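PDB 6Y1W: putative tryptophan halogenase from Xanthomonas campestris pv. campestris, which probably acts as a flavin-dependent halogenase, using FAD in a monooxygenase-type reaction to halogenate an aromatic substrate. Local coordinates for residues G119-F123 and S429-F433. Residues are numbered along the deposited sequence; the frame is centred on the assembly and turned at random. Where two conformers were deposited one is given.
Sequences GFQHF and SGRVF. With MES (2-(N-morpholino)-ethanesulfonic acid), chain G.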
ATOM      1  N   GLY A 119     -13.137   4.867  10.587  1.00 19.04           N
ATOM      2  CA  GLY A 119     -13.984   4.217   9.605  1.00 16.62           C
ATOM      3  C   GLY A 119     -15.434   4.166  10.062  1.00 18.63           C
ATOM      4  O   GLY A 119     -15.752   4.312  11.247  1.00 16.26           O
ATOM      5  N   PHE A 120     -16.323   3.926   9.079  1.00 16.62           N
ATOM      6  CA  PHE A 120     -17.771   3.937   9.339  1.00 17.03           C
ATOM      7  C   PHE A 120     -18.171   3.046  10.509  1.00 18.82           C
ATOM      8  O   PHE A 120     -19.128   3.348  11.238  1.00 18.73           O
ATOM      9  CB  PHE A 120     -18.532   3.456   8.089  1.00 14.79           C
ATOM     10  CG  PHE A 120     -20.027   3.278   8.342  1.00 14.51           C
ATOM     11  CD1 PHE A 120     -20.791   4.399   8.565  1.00 14.82           C
ATOM     12  CD2 PHE A 120     -20.622   2.011   8.311  1.00 16.04           C
ATOM     13  CE1 PHE A 120     -22.187   4.280   8.789  1.00 16.33           C
ATOM     14  CE2 PHE A 120     -22.010   1.873   8.558  1.00 16.30           C
ATOM     15  CZ  PHE A 120     -22.782   3.033   8.813  1.00 15.72           C
ATOM     16  N   GLN A 121     -17.499   1.909  10.672  1.00 14.53           N
ATOM     17  CA  GLN A 121     -17.921   0.950  11.681  1.00 15.19           C
ATOM     18  C   GLN A 121     -17.893   1.538  13.082  1.00 17.08           C
ATOM     19  O   GLN A 121     -18.620   1.040  13.946  1.00 17.20           O
ATOM     20  CB  GLN A 121     -17.096  -0.337  11.614  1.00 17.85           C
ATOM     21  CG  GLN A 121     -15.683  -0.271  12.211  1.00 17.48           C
ATOM     22  CD  GLN A 121     -14.641   0.321  11.268  1.00 16.54           C
ATOM     23  OE1 GLN A 121     -14.965   1.006  10.291  1.00 15.85           O
ATOM     24  NE2 GLN A 121     -13.356   0.146  11.633  1.00 15.16           N
ATOM     25  N   HIS A 122     -17.057   2.561  13.335  1.00 16.88           N
ATOM     26  CA  HIS A 122     -17.043   3.177  14.667  1.00 17.45           C
ATOM     27  C   HIS A 122     -18.330   3.927  14.936  1.00 20.19           C
ATOM     28  O   HIS A 122     -18.880   3.829  16.041  1.00 19.34           O
ATOM     29  CB  HIS A 122     -15.819   4.086  14.813  1.00 16.86           C
ATOM     30  CG  HIS A 122     -14.546   3.314  14.758  1.00 15.82           C
ATOM     31  ND1 HIS A 122     -14.115   2.549  15.820  1.00 17.72           N
ATOM     32  CD2 HIS A 122     -13.678   3.081  13.742  1.00 15.36           C
ATOM     33  CE1 HIS A 122     -13.010   1.915  15.481  1.00 15.70           C
ATOM     34  NE2 HIS A 122     -12.723   2.220  14.223  1.00 15.50           N
ATOM     35  N   PHE A 123     -18.860   4.627  13.926  1.00 17.85           N
ATOM     36  CA  PHE A 123     -20.161   5.275  14.071  1.00 14.02           C
ATOM     37  C   PHE A 123     -21.260   4.236  14.184  1.00 15.72           C
ATOM     38  O   PHE A 123     -22.183   4.387  14.997  1.00 17.26           O
ATOM     39  CB  PHE A 123     -20.402   6.225  12.900  1.00 15.28           C
ATOM     40  CG  PHE A 123     -19.348   7.283  12.816  1.00 16.69           C
ATOM     41  CD1 PHE A 123     -19.439   8.428  13.588  1.00 20.71           C
ATOM     42  CD2 PHE A 123     -18.206   7.076  12.044  1.00 15.57           C
ATOM     43  CE1 PHE A 123     -18.434   9.387  13.570  1.00 22.68           C
ATOM     44  CE2 PHE A 123     -17.199   8.022  12.006  1.00 22.03           C
ATOM     45  CZ  PHE A 123     -17.297   9.179  12.767  1.00 20.38           C
ATOM     46  N   SER A 429     -10.838  -2.610  19.935  1.00 15.97           N
ATOM     47  CA  SER A 429     -11.121  -1.230  19.583  0.58 19.60           C
ATOM     48  C   SER A 429     -11.900  -1.047  18.290  1.00 16.39           C
ATOM     49  O   SER A 429     -12.079   0.091  17.863  1.00 18.55           O
ATOM     50  CB  SER A 429      -9.803  -0.444  19.467  0.58 29.50           C
ATOM     51  OG  SER A 429      -8.907  -1.112  18.592  0.58 25.72           O
ATOM     52  N   GLY A 430     -12.343  -2.125  17.644  1.00 17.89           N
ATOM     53  CA  GLY A 430     -13.086  -1.996  16.395  1.00 18.58           C
ATOM     54  C   GLY A 430     -12.265  -1.563  15.203  1.00 18.57           C
ATOM     55  O   GLY A 430     -12.824  -1.157  14.182  1.00 17.36           O
ATOM     56  N   ARG A 431     -10.952  -1.668  15.295  1.00 18.06           N
ATOM     57  CA  ARG A 431     -10.053  -1.136  14.276  1.00 18.73           C
ATOM     58  C   ARG A 431      -9.579  -2.201  13.303  1.00 19.56           C
ATOM     59  O   ARG A 431      -9.407  -3.373  13.666  1.00 17.94           O
ATOM     60  CB  ARG A 431      -8.855  -0.450  14.939  1.00 17.91           C
ATOM     61  CG  ARG A 431      -9.355   0.732  15.784  1.00 26.80           C
ATOM     62  CD  ARG A 431      -8.224   1.702  16.170  1.00 27.04           C
ATOM     63  NE  ARG A 431      -8.185   1.927  17.616  1.00 37.75           N
ATOM     64  CZ  ARG A 431      -8.763   2.942  18.259  1.00 24.00           C
ATOM     65  NH1 ARG A 431      -8.638   3.016  19.575  1.00 25.47           N
ATOM     66  NH2 ARG A 431      -9.434   3.900  17.600  1.00 28.56           N
ATOM     67  N   VAL A 432      -9.403  -1.770  12.042  1.00 16.69           N
ATOM     68  CA  VAL A 432      -8.865  -2.582  10.956  1.00 17.28           C
ATOM     69  C   VAL A 432      -7.925  -1.675  10.171  1.00 21.74           C
ATOM     70  O   VAL A 432      -8.086  -0.454  10.144  1.00 21.50           O
ATOM     71  CB  VAL A 432      -9.973  -3.154  10.020  1.00 15.57           C
ATOM     72  CG1 VAL A 432     -10.943  -4.057  10.833  1.00 18.47           C
ATOM     73  CG2 VAL A 432     -10.792  -2.030   9.372  1.00 20.31           C
ATOM     74  N   PHE A 433      -6.956  -2.275   9.493  1.00 25.50           N
ATOM     75  CA  PHE A 433      -6.080  -1.513   8.615  0.65 30.97           C
ATOM     76  C   PHE A 433      -5.845  -2.320   7.352  1.00 39.91           C
ATOM     77  O   PHE A 433      -6.085  -3.536   7.307  1.00 33.14           O
ATOM     78  CB  PHE A 433      -4.756  -1.180   9.294  0.65 28.21           C
ATOM     79  CG  PHE A 433      -3.929  -2.385   9.631  0.65 28.44           C
ATOM     80  CD1 PHE A 433      -4.092  -3.043  10.842  0.65 20.12           C
ATOM     81  CD2 PHE A 433      -2.975  -2.861   8.727  0.65 24.55           C
ATOM     82  CE1 PHE A 433      -3.320  -4.135  11.169  0.65 17.70           C
ATOM     83  CE2 PHE A 433      -2.211  -3.951   9.025  0.65 22.49           C
ATOM     84  CZ  PHE A 433      -2.377  -4.604  10.246  0.65 25.84           C
TER
HETATM   85  O1  MES G 605     -10.655   6.245   8.127  0.50 27.67           O
HETATM   86  C2  MES G 605     -10.431   5.182   7.189  0.50 33.96           C
HETATM   87  C3  MES G 605      -9.126   4.425   7.437  0.50 28.22           C
HETATM   88  N4  MES G 605      -9.109   4.151   8.873  0.50 42.22           N
HETATM   89  C5  MES G 605      -9.235   5.242   9.839  0.50 31.43           C
HETATM   90  C6  MES G 605      -9.562   6.488   9.027  0.50 32.51           C
HETATM   91  C7  MES G 605      -9.074   2.756   9.313  0.50 30.98           C
HETATM   92  C8  MES G 605      -8.947   2.719  10.836  0.50 23.46           C
HETATM   93  S   MES G 605     -10.486   2.413  11.447  0.50 17.54           S
HETATM   94  O1S MES G 605     -10.947   3.600  12.176  0.50 19.90           O
HETATM   95  O2S MES G 605     -10.392   1.247  12.344  0.50 21.81           O
HETATM   96  O3S MES G 605     -11.400   2.148  10.305  0.50 20.90           O
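His122, Gln121 and Gly430 account for most of the 169 Å² buried where the start of helix 120-129 meets the loop leaving helix 417-429. The amide of Gln121 reaches across, its NE2 donating a nearly straight hydrogen bond to Gly430 O (2.9 Å). Beside it, the His122 ring brings CE1 to 3.1 Å from Ser429 O, which lies near the ring plane. Gly430 breaks the helical conformation with positive phi, and a CB there would crowd His122 CE1. Both segments belong to the tryptophan halogenase family region, but their junction lies away from the predicted active site. It holds a MES molecule, probably from the crystallisation liquor, whose sulfonate bridges the segments: O1S accepts from Gly119 N (3.0 Å), O3S from Gln121 NE2 (3.1 Å), and O2S from both His122 NE2 (3.1 Å) and Val432 N (3.2 Å). Arg431, its CA-to-CB bond directed away from 119-123, forms a salt bridge with Asp373 of the second subunit, while Val432 packs on Trp445 and Ile446 of helix 442-451.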